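Local coordinates for protein cellulase IBT99 (Metagenomes, PDB 6WBT) that probably hydrolyses 6-phospho-alpha-glucosides as a family 4 glycosyl hydrolase that binds NAD, glucose 6-phosphate and a manganese ion, at residues Gly105-Glu110 with Trp267-Met272; Cys112-Met117 with Arg416-Ser421. All coordinates share one frame; numbering follows the deposited sequence.

Contact 1: residues Gly105-Glu110 with Trp267-Met272. With G6P (6-O-phosphono-alpha-D-glucopyranose), chain F; NAD (nicotinamide-adenine-dinucleotide), chain G.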
ATOM      1  N   GLY A 105      21.904 -28.274  18.186  1.00 76.69           N
ATOM      2  CA  GLY A 105      20.585 -28.362  18.789  1.00 78.63           C
ATOM      3  C   GLY A 105      19.486 -27.663  18.019  1.00 78.45           C
ATOM      4  O   GLY A 105      18.570 -27.100  18.630  1.00 79.21           O
ATOM      5  N   CYS A 106      19.552 -27.687  16.690  1.00 78.30           N
ATOM      6  CA  CYS A 106      18.546 -27.059  15.847  1.00 76.88           C
ATOM      7  C   CYS A 106      17.992 -28.083  14.866  1.00 75.17           C
ATOM      8  O   CYS A 106      18.598 -29.129  14.618  1.00 75.05           O
ATOM      9  CB  CYS A 106      19.117 -25.852  15.088  1.00 76.09           C
ATOM     10  SG  CYS A 106      19.704 -24.516  16.156  1.00 78.22           S
ATOM     11  N   VAL A 107      16.824 -27.766  14.310  1.00 73.85           N
ATOM     12  CA  VAL A 107      16.149 -28.673  13.388  1.00 72.99           C
ATOM     13  C   VAL A 107      16.964 -28.782  12.107  1.00 71.68           C
ATOM     14  O   VAL A 107      17.137 -27.800  11.377  1.00 71.18           O
ATOM     15  CB  VAL A 107      14.720 -28.199  13.094  1.00 72.54           C
ATOM     16  CG1 VAL A 107      14.107 -29.028  11.973  1.00 72.63           C
ATOM     17  CG2 VAL A 107      13.869 -28.279  14.347  1.00 73.49           C
ATOM     18  N   GLY A 108      17.470 -29.980  11.828  1.00 70.49           N
ATOM     19  CA  GLY A 108      18.197 -30.232  10.601  1.00 67.50           C
ATOM     20  C   GLY A 108      17.322 -30.863   9.539  1.00 65.40           C
ATOM     21  O   GLY A 108      17.180 -32.089   9.486  1.00 66.81           O
ATOM     22  N   GLN A 109      16.724 -30.033   8.690  1.00 62.89           N
ATOM     23  CA  GLN A 109      15.808 -30.491   7.660  1.00 59.43           C
ATOM     24  C   GLN A 109      16.368 -30.150   6.284  1.00 56.90           C
ATOM     25  O   GLN A 109      17.277 -29.328   6.143  1.00 55.58           O
ATOM     26  CB  GLN A 109      14.416 -29.868   7.845  1.00 58.05           C
ATOM     27  CG  GLN A 109      13.257 -30.780   7.464  1.00 57.51           C
ATOM     28  CD  GLN A 109      12.896 -30.695   5.994  1.00 55.64           C
ATOM     29  OE1 GLN A 109      13.129 -29.676   5.345  1.00 54.59           O
ATOM     30  NE2 GLN A 109      12.331 -31.771   5.459  1.00 54.30           N
ATOM     31  N   GLU A 110      15.809 -30.807   5.265  1.00 57.14           N
ATOM     32  CA  GLU A 110      16.269 -30.600   3.896  1.00 56.95           C
ATOM     33  C   GLU A 110      16.043 -29.161   3.448  1.00 56.02           C
ATOM     34  O   GLU A 110      16.949 -28.519   2.904  1.00 53.28           O
ATOM     35  CB  GLU A 110      15.552 -31.570   2.956  1.00 57.71           C
ATOM     36  CG  GLU A 110      15.952 -31.436   1.497  1.00 58.99           C
ATOM     37  CD  GLU A 110      14.920 -32.028   0.555  1.00 60.38           C
ATOM     38  OE1 GLU A 110      13.719 -31.734   0.729  1.00 61.13           O
ATOM     39  OE2 GLU A 110      15.310 -32.790  -0.354  1.00 61.24           O
ATOM     40  N   TRP A 267       4.939 -27.157   8.751  1.00 63.87           N
ATOM     41  CA  TRP A 267       4.870 -26.392   9.991  1.00 65.53           C
ATOM     42  C   TRP A 267       5.354 -27.195  11.190  1.00 65.61           C
ATOM     43  O   TRP A 267       5.501 -26.629  12.279  1.00 65.34           O
ATOM     44  CB  TRP A 267       3.442 -25.905  10.239  1.00 67.05           C
ATOM     45  CG  TRP A 267       3.045 -24.763   9.362  1.00 68.44           C
ATOM     46  CD1 TRP A 267       2.241 -24.813   8.261  1.00 68.81           C
ATOM     47  CD2 TRP A 267       3.445 -23.395   9.506  1.00 69.91           C
ATOM     48  NE1 TRP A 267       2.111 -23.560   7.713  1.00 68.79           N
ATOM     49  CE2 TRP A 267       2.840 -22.672   8.458  1.00 70.07           C
ATOM     50  CE3 TRP A 267       4.252 -22.712  10.419  1.00 70.14           C
ATOM     51  CZ2 TRP A 267       3.020 -21.301   8.300  1.00 70.28           C
ATOM     52  CZ3 TRP A 267       4.428 -21.351  10.260  1.00 70.38           C
ATOM     53  CH2 TRP A 267       3.812 -20.659   9.210  1.00 70.60           C
ATOM     54  N   GLN A 268       5.603 -28.493  11.007  1.00 66.61           N
ATOM     55  CA  GLN A 268       6.125 -29.334  12.078  1.00 68.66           C
ATOM     56  C   GLN A 268       7.471 -28.832  12.588  1.00 66.94           C
ATOM     57  O   GLN A 268       7.781 -28.987  13.775  1.00 66.04           O
ATOM     58  CB  GLN A 268       6.243 -30.770  11.569  1.00 72.29           C
ATOM     59  CG  GLN A 268       6.774 -31.775  12.565  1.00 75.10           C
ATOM     60  CD  GLN A 268       7.237 -33.048  11.888  1.00 75.96           C
ATOM     61  OE1 GLN A 268       7.247 -34.121  12.492  1.00 78.10           O
ATOM     62  NE2 GLN A 268       7.629 -32.935  10.625  1.00 74.35           N
ATOM     63  N   TYR A 269       8.277 -28.224  11.717  1.00 66.20           N
ATOM     64  CA  TYR A 269       9.618 -27.795  12.088  1.00 64.54           C
ATOM     65  C   TYR A 269       9.682 -26.348  12.561  1.00 62.39           C
ATOM     66  O   TYR A 269      10.610 -25.995  13.297  1.00 61.89           O
ATOM     67  CB  TYR A 269      10.576 -27.983  10.907  1.00 62.69           C
ATOM     68  CG  TYR A 269      10.462 -29.336  10.245  1.00 62.08           C
ATOM     69  CD1 TYR A 269       9.886 -29.469   8.989  1.00 59.62           C
ATOM     70  CD2 TYR A 269      10.918 -30.484  10.881  1.00 62.81           C
ATOM     71  CE1 TYR A 269       9.775 -30.705   8.380  1.00 58.43           C
ATOM     72  CE2 TYR A 269      10.811 -31.724  10.281  1.00 61.70           C
ATOM     73  CZ  TYR A 269      10.240 -31.829   9.030  1.00 59.58           C
ATOM     74  OH  TYR A 269      10.131 -33.061   8.428  1.00 59.68           O
ATOM     75  N   TYR A 270       8.730 -25.507  12.158  1.00 62.04           N
ATOM     76  CA  TYR A 270       8.719 -24.112  12.582  1.00 62.47           C
ATOM     77  C   TYR A 270       7.960 -23.919  13.890  1.00 61.27           C
ATOM     78  O   TYR A 270       8.467 -23.278  14.816  1.00 61.21           O
ATOM     79  CB  TYR A 270       8.112 -23.231  11.486  1.00 63.04           C
ATOM     80  CG  TYR A 270       8.979 -23.099  10.256  1.00 64.09           C
ATOM     81  CD1 TYR A 270       9.987 -22.145  10.196  1.00 65.24           C
ATOM     82  CD2 TYR A 270       8.792 -23.925   9.156  1.00 64.13           C
ATOM     83  CE1 TYR A 270      10.784 -22.019   9.074  1.00 65.40           C
ATOM     84  CE2 TYR A 270       9.584 -23.805   8.031  1.00 63.64           C
ATOM     85  CZ  TYR A 270      10.578 -22.852   7.995  1.00 64.23           C
ATOM     86  OH  TYR A 270      11.369 -22.728   6.876  1.00 64.03           O
ATOM     87  N   LEU A 271       6.746 -24.462  13.980  1.00 61.68           N
ATOM     88  CA  LEU A 271       5.951 -24.321  15.193  1.00 62.84           C
ATOM     89  C   LEU A 271       6.401 -25.258  16.304  1.00 66.86           C
ATOM     90  O   LEU A 271       6.132 -24.977  17.477  1.00 67.83           O
ATOM     91  CB  LEU A 271       4.472 -24.563  14.885  1.00 61.51           C
ATOM     92  CG  LEU A 271       3.821 -23.576  13.915  1.00 59.85           C
ATOM     93  CD1 LEU A 271       2.368 -23.944  13.669  1.00 58.71           C
ATOM     94  CD2 LEU A 271       3.937 -22.154  14.441  1.00 58.66           C
HETATM   95  N   MSE A 272       7.069 -26.358  15.969  1.00 68.98           N
HETATM   96  CA  MSE A 272       7.518 -27.309  16.979  1.00 71.08           C
HETATM   97  C   MSE A 272       8.967 -27.760  16.776  1.00 70.95           C
HETATM   98  O   MSE A 272       9.215 -28.939  16.525  1.00 70.17           O
HETATM   99  CB  MSE A 272       6.599 -28.536  16.988  1.00 73.26           C
HETATM  100  CG  MSE A 272       5.118 -28.211  17.134  1.00 74.79           C
HETATM  101 SE   MSE A 272       3.938 -29.658  16.564  0.63 76.58          SE
HETATM  102  CE  MSE A 272       4.085 -30.820  18.121  1.00 78.90           C
TER
HETATM  103  C1  G6P F 502       7.896 -33.826  -0.455  1.00 91.49           C
HETATM  104  C2  G6P F 502       8.497 -32.438  -0.246  1.00 90.50           C
HETATM  105  C3  G6P F 502       9.964 -32.408  -0.656  1.00 89.51           C
HETATM  106  C4  G6P F 502      10.725 -33.550   0.006  1.00 88.54           C
HETATM  107  C5  G6P F 502      10.020 -34.866  -0.298  1.00 88.09           C
HETATM  108  C6  G6P F 502      10.748 -36.071   0.291  1.00 84.11           C
HETATM  109  O1  G6P F 502       7.857 -34.123  -1.855  1.00 92.79           O
HETATM  110  O2  G6P F 502       7.767 -31.479  -1.020  1.00 90.32           O
HETATM  111  O3  G6P F 502      10.543 -31.156  -0.275  1.00 89.80           O
HETATM  112  O4  G6P F 502      12.068 -33.591  -0.488  1.00 88.53           O
HETATM  113  O5  G6P F 502       8.688 -34.808   0.214  1.00 90.46           O
HETATM  114  O6  G6P F 502      11.991 -35.684   0.872  1.00 80.37           O
HETATM  115  P   G6P F 502      13.079 -36.809   1.251  1.00 77.48           P
HETATM  116  O1P G6P F 502      13.645 -36.345   2.570  1.00 77.80           O
HETATM  117  O2P G6P F 502      14.051 -36.791   0.097  1.00 77.65           O
HETATM  118  O3P G6P F 502      12.261 -38.076   1.342  1.00 76.76           O
HETATM  119  PA  NAD G 503      19.756 -36.798  -6.068  1.00 60.71           P
HETATM  120  O1A NAD G 503      20.878 -36.269  -5.240  1.00 60.66           O
HETATM  121  O2A NAD G 503      19.460 -38.260  -5.996  1.00 60.79           O
HETATM  122  O5B NAD G 503      19.995 -36.374  -7.599  1.00 59.49           O
HETATM  123  C5B NAD G 503      20.183 -34.971  -7.930  1.00 58.93           C
HETATM  124  C4B NAD G 503      20.890 -34.864  -9.259  1.00 58.74           C
HETATM  125  O4B NAD G 503      21.137 -33.467  -9.573  1.00 58.72           O
HETATM  126  C3B NAD G 503      22.261 -35.555  -9.353  1.00 58.92           C
HETATM  127  O3B NAD G 503      22.316 -36.348 -10.532  1.00 58.79           O
HETATM  128  C2B NAD G 503      23.235 -34.376  -9.457  1.00 59.17           C
HETATM  129  O2B NAD G 503      24.462 -34.693 -10.079  1.00 58.27           O
HETATM  130  C1B NAD G 503      22.376 -33.391 -10.236  1.00 59.38           C
HETATM  131  N9A NAD G 503      22.860 -32.016 -10.202  1.00 60.57           N
HETATM  132  C8A NAD G 503      23.461 -31.382  -9.143  1.00 61.63           C
HETATM  133  N7A NAD G 503      23.803 -30.144  -9.401  1.00 62.42           N
HETATM  134  C5A NAD G 503      23.413 -29.948 -10.717  1.00 61.78           C
HETATM  135  C6A NAD G 503      23.508 -28.835 -11.575  1.00 61.66           C
HETATM  136  N6A NAD G 503      24.046 -27.672 -11.219  1.00 62.06           N
HETATM  137  N1A NAD G 503      23.025 -28.972 -12.832  1.00 61.36           N
HETATM  138  C2A NAD G 503      22.486 -30.147 -13.185  1.00 61.28           C
HETATM  139  N3A NAD G 503      22.344 -31.257 -12.466  1.00 61.17           N
HETATM  140  C4A NAD G 503      22.832 -31.095 -11.225  1.00 61.40           C
HETATM  141  O3  NAD G 503      18.419 -35.989  -5.708  1.00 63.16           O
HETATM  142  PN  NAD G 503      16.905 -36.458  -5.458  1.00 64.77           P
HETATM  143  O1N NAD G 503      16.460 -37.296  -6.611  1.00 65.78           O
HETATM  144  O2N NAD G 503      16.794 -37.024  -4.081  1.00 64.49           O
HETATM  145  O5D NAD G 503      16.157 -35.043  -5.511  1.00 65.09           O
HETATM  146  C5D NAD G 503      16.362 -34.214  -6.682  1.00 64.02           C
HETATM  147  C4D NAD G 503      15.799 -32.840  -6.423  1.00 63.82           C
HETATM  148  O4D NAD G 503      14.355 -32.917  -6.395  1.00 64.07           O
HETATM  149  C3D NAD G 503      16.191 -32.200  -5.083  1.00 64.18           C
HETATM  150  O3D NAD G 503      16.551 -30.841  -5.287  1.00 65.01           O
HETATM  151  C2D NAD G 503      14.878 -32.316  -4.302  1.00 63.47           C
HETATM  152  O2D NAD G 503      14.771 -31.445  -3.188  1.00 62.16           O
HETATM  153  C1D NAD G 503      13.876 -32.017  -5.410  1.00 65.22           C
HETATM  154  N1N NAD G 503      12.485 -32.402  -5.041  1.00 67.80           N
HETATM  155  C2N NAD G 503      11.567 -31.431  -4.742  1.00 69.46           C
HETATM  156  C3N NAD G 503      10.275 -31.770  -4.370  1.00 71.34           C
HETATM  157  C7N NAD G 503       9.298 -30.651  -4.111  1.00 73.81           C
HETATM  158  O7N NAD G 503       8.450 -30.782  -3.232  1.00 75.16           O
HETATM  159  N7N NAD G 503       9.377 -29.574  -4.879  1.00 74.43           N
HETATM  160  C4N NAD G 503       9.931 -33.114  -4.272  1.00 70.34           C
HETATM  161  C5N NAD G 503      10.853 -34.080  -4.609  1.00 69.07           C
HETATM  162  C6N NAD G 503      12.122 -33.705  -4.993  1.00 67.87           C
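Val-107 and Tyr-269 bring the two backbones nearest, with 6.7 Å between their CA atoms, where the loop after helix 90-103 runs past the short, weakly bonded helix 267-270. The contact itself is made by side chains, and the phenol ring of Tyr-269 is the surface they share. Gln-109 lays its CG over one face of that ring, 3.6 Å from the centroid and only 15° off the normal, a CH-pi contact. The Gln-109 chain bends at chi2 (-87°), which carries the amide beyond CG with its plane inclined 30° to the ring; OE1 is hydrogen-bonded back to Thr-111 N of its own loop, while the methylene meets the tyrosine. Val-107 adds its CG1 methyl obliquely, 3.7 Å from Tyr-269 CD2, using the branch anti to its backbone N. Ile-276 of helix 274-277 touches both Val-107 and Tyr-269 and extends this apolar patch. Replacing Tyr-269 with an alanine would probably leave the Gln-109 methylene without its ring and open a gap beside Val-107. The next residue, Glu-110, turns to the ligands: its OE1 accepts a bond from G6P O4 (2.8 Å), its OE2 one from NAD O2D (3.2 Å), and Arg-87 forms a salt bridge with OE2. Sugar and cofactor are thus tied to one carboxylate, next in the chain to a contact that, between these two segments, is apolar and CH-pi in character, without hydrogen bonds.

Contact 2: residues Cys112-Met117 with Arg416-Ser421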
ATOM      1  N   CYS A 112      14.018 -26.742   5.500  1.00 60.52           N
ATOM      2  CA  CYS A 112      13.584 -25.878   6.588  1.00 60.39           C
ATOM      3  C   CYS A 112      14.699 -25.723   7.612  1.00 61.22           C
ATOM      4  O   CYS A 112      15.434 -26.675   7.894  1.00 62.51           O
ATOM      5  CB  CYS A 112      12.326 -26.432   7.263  1.00 60.34           C
ATOM      6  SG  CYS A 112      10.875 -26.478   6.191  1.00 60.99           S
ATOM      7  N   GLY A 113      14.816 -24.520   8.167  1.00 59.88           N
ATOM      8  CA  GLY A 113      15.843 -24.243   9.149  1.00 59.91           C
ATOM      9  C   GLY A 113      17.164 -23.861   8.505  1.00 58.26           C
ATOM     10  O   GLY A 113      17.232 -23.418   7.353  1.00 56.52           O
ATOM     11  N   ALA A 114      18.238 -24.040   9.280  1.00 57.66           N
ATOM     12  CA  ALA A 114      19.572 -23.730   8.777  1.00 55.20           C
ATOM     13  C   ALA A 114      19.989 -24.675   7.659  1.00 52.76           C
ATOM     14  O   ALA A 114      20.746 -24.277   6.765  1.00 52.44           O
ATOM     15  CB  ALA A 114      20.588 -23.775   9.918  1.00 56.93           C
ATOM     16  N   GLY A 115      19.515 -25.922   7.689  1.00 50.98           N
ATOM     17  CA  GLY A 115      19.851 -26.854   6.628  1.00 48.97           C
ATOM     18  C   GLY A 115      19.234 -26.478   5.298  1.00 46.97           C
ATOM     19  O   GLY A 115      19.826 -26.719   4.244  1.00 48.38           O
ATOM     20  N   GLY A 116      18.045 -25.889   5.323  1.00 45.27           N
ATOM     21  CA  GLY A 116      17.381 -25.451   4.114  1.00 45.49           C
ATOM     22  C   GLY A 116      17.985 -24.189   3.539  1.00 45.84           C
ATOM     23  O   GLY A 116      18.117 -24.055   2.320  1.00 43.28           O
HETATM   24  N   MSE A 117      18.337 -23.246   4.408  1.00 48.59           N
HETATM   25  CA  MSE A 117      18.993 -22.015   3.982  1.00 48.81           C
HETATM   26  C   MSE A 117      20.363 -22.313   3.387  1.00 50.50           C
HETATM   27  O   MSE A 117      20.783 -21.680   2.418  1.00 50.99           O
HETATM   28  CB  MSE A 117      19.127 -21.044   5.159  1.00 48.03           C
HETATM   29  CG  MSE A 117      17.805 -20.500   5.663  1.00 44.22           C
HETATM   30 SE   MSE A 117      18.026 -19.117   7.016  0.64 41.26          SE
HETATM   31  CE  MSE A 117      18.791 -20.198   8.444  1.00 42.04           C
ATOM     32  N   ARG A 416      12.945 -18.989  12.565  1.00 44.98           N
ATOM     33  CA  ARG A 416      12.321 -19.423  13.812  1.00 47.16           C
ATOM     34  C   ARG A 416      13.042 -20.619  14.419  1.00 51.06           C
ATOM     35  O   ARG A 416      13.023 -20.793  15.644  1.00 52.72           O
ATOM     36  CB  ARG A 416      10.849 -19.762  13.576  1.00 46.33           C
ATOM     37  CG  ARG A 416      10.019 -18.610  13.034  1.00 46.46           C
ATOM     38  CD  ARG A 416       8.543 -18.969  12.978  1.00 44.50           C
ATOM     39  NE  ARG A 416       7.993 -19.222  14.307  1.00 43.93           N
ATOM     40  CZ  ARG A 416       7.480 -18.282  15.095  1.00 44.42           C
ATOM     41  NH1 ARG A 416       7.447 -17.020  14.688  1.00 41.16           N
ATOM     42  NH2 ARG A 416       7.002 -18.602  16.289  1.00 46.95           N
ATOM     43  N   THR A 417      13.671 -21.455  13.589  1.00 53.61           N
ATOM     44  CA  THR A 417      14.388 -22.616  14.109  1.00 55.95           C
ATOM     45  C   THR A 417      15.573 -22.194  14.969  1.00 55.76           C
ATOM     46  O   THR A 417      15.855 -22.818  15.999  1.00 58.41           O
ATOM     47  CB  THR A 417      14.849 -23.507  12.954  1.00 55.90           C
ATOM     48  OG1 THR A 417      13.708 -24.012  12.251  1.00 55.25           O
ATOM     49  CG2 THR A 417      15.680 -24.675  13.468  1.00 57.46           C
ATOM     50  N   ILE A 418      16.266 -21.133  14.571  1.00 52.53           N
ATOM     51  CA  ILE A 418      17.428 -20.644  15.309  1.00 53.93           C
ATOM     52  C   ILE A 418      16.945 -19.890  16.541  1.00 54.66           C
ATOM     53  O   ILE A 418      16.180 -18.922  16.416  1.00 54.67           O
ATOM     54  CB  ILE A 418      18.316 -19.757  14.423  1.00 53.52           C
ATOM     55  CG1 ILE A 418      18.497 -20.396  13.045  1.00 52.80           C
ATOM     56  CG2 ILE A 418      19.666 -19.532  15.084  1.00 54.17           C
ATOM     57  CD1 ILE A 418      19.132 -21.764  13.080  1.00 54.84           C
ATOM     58  N   PRO A 419      17.360 -20.291  17.746  1.00 55.27           N
ATOM     59  CA  PRO A 419      16.820 -19.632  18.947  1.00 56.53           C
ATOM     60  C   PRO A 419      17.378 -18.239  19.177  1.00 56.67           C
ATOM     61  O   PRO A 419      16.620 -17.330  19.538  1.00 55.55           O
ATOM     62  CB  PRO A 419      17.211 -20.598  20.073  1.00 56.95           C
ATOM     63  CG  PRO A 419      18.443 -21.276  19.568  1.00 57.23           C
ATOM     64  CD  PRO A 419      18.269 -21.402  18.077  1.00 55.77           C
ATOM     65  N   SER A 420      18.680 -18.039  18.982  1.00 57.55           N
ATOM     66  CA  SER A 420      19.314 -16.759  19.258  1.00 58.47           C
ATOM     67  C   SER A 420      20.248 -16.394  18.114  1.00 56.26           C
ATOM     68  O   SER A 420      20.580 -17.221  17.261  1.00 54.07           O
ATOM     69  CB  SER A 420      20.089 -16.789  20.583  1.00 62.28           C
ATOM     70  OG  SER A 420      21.154 -17.721  20.526  1.00 63.96           O
ATOM     71  N   SER A 421      20.677 -15.129  18.108  1.00 56.81           N
ATOM     72  CA  SER A 421      21.647 -14.679  17.115  1.00 56.85           C
ATOM     73  C   SER A 421      23.017 -15.296  17.358  1.00 57.98           C
ATOM     74  O   SER A 421      23.807 -15.440  16.416  1.00 57.00           O
ATOM     75  CB  SER A 421      21.740 -13.153  17.123  1.00 56.85           C
ATOM     76  OG  SER A 421      22.673 -12.691  16.162  1.00 58.54           O
TER
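Ile-418 reaches Ala-114 with the last carbon of its longer branch: CD1 stands 4.0 Å from Ala-114 CB, a methyl-to-methyl contact at the first turn of helix 114-136. The CB bond of Ile-418 does not aim there; chi1 (-44°) and chi2 (-60°) together bring CD1 to the alanine. Leu-427 of helix 421-434 touches both residues, so the pair sits in a wider apolar layer, with Phe-412 also resting on Ala-114. In the fold, the loop between helices 405-414 and 421-434, from the C-terminal domain of this family 4 glycosyl hydrolase, here meets the N-terminal end of helix 114-136 from the NAD-binding Rossmann part. The N-cap of that helix is Gly-113, whose carbonyl O accepts a bond from Met-117 N at 3.2 Å. With positive phi at Gly-113, a side chain would run into the carbonyl O of Cys-112, which suits glycine. Thr-417 takes the place alongside: its CB points at the first segment, and OG1 lies 3.8 Å from Gly-113 CA, a van der Waals approach rather than a polar one. Asn-415 OD1 binds Thr-417 N, while Arg-416 NH1 is hydrogen-bonded to Gln-388 of its own chain and NH2 to the Thr-413 backbone O of the second subunit.

How the contacts relate
The two contacts are neighbours, their centres 8 Å apart, and they interleave along the chain: 105-110, 112-117, 267-272, then 416-421. Only Thr-111 separates the first segments, so one run from the end of helix 90-103 into helix 114-136, in the Rossmann-like N-terminal part, meets two distant pieces of the C-terminal part. The contacts also touch each other: Thr-417 CG2 packs 3.4 Å from Val-107 N, and Cys-112 SG lies 3.5 Å from Tyr-270 CE2. Segments 267-272 and 416-421 both reach the second subunit, Leu-271 bonding to Ser-421 of that subunit. The loop that carries Glu-110 to the ligands therefore lies close to the subunit interface.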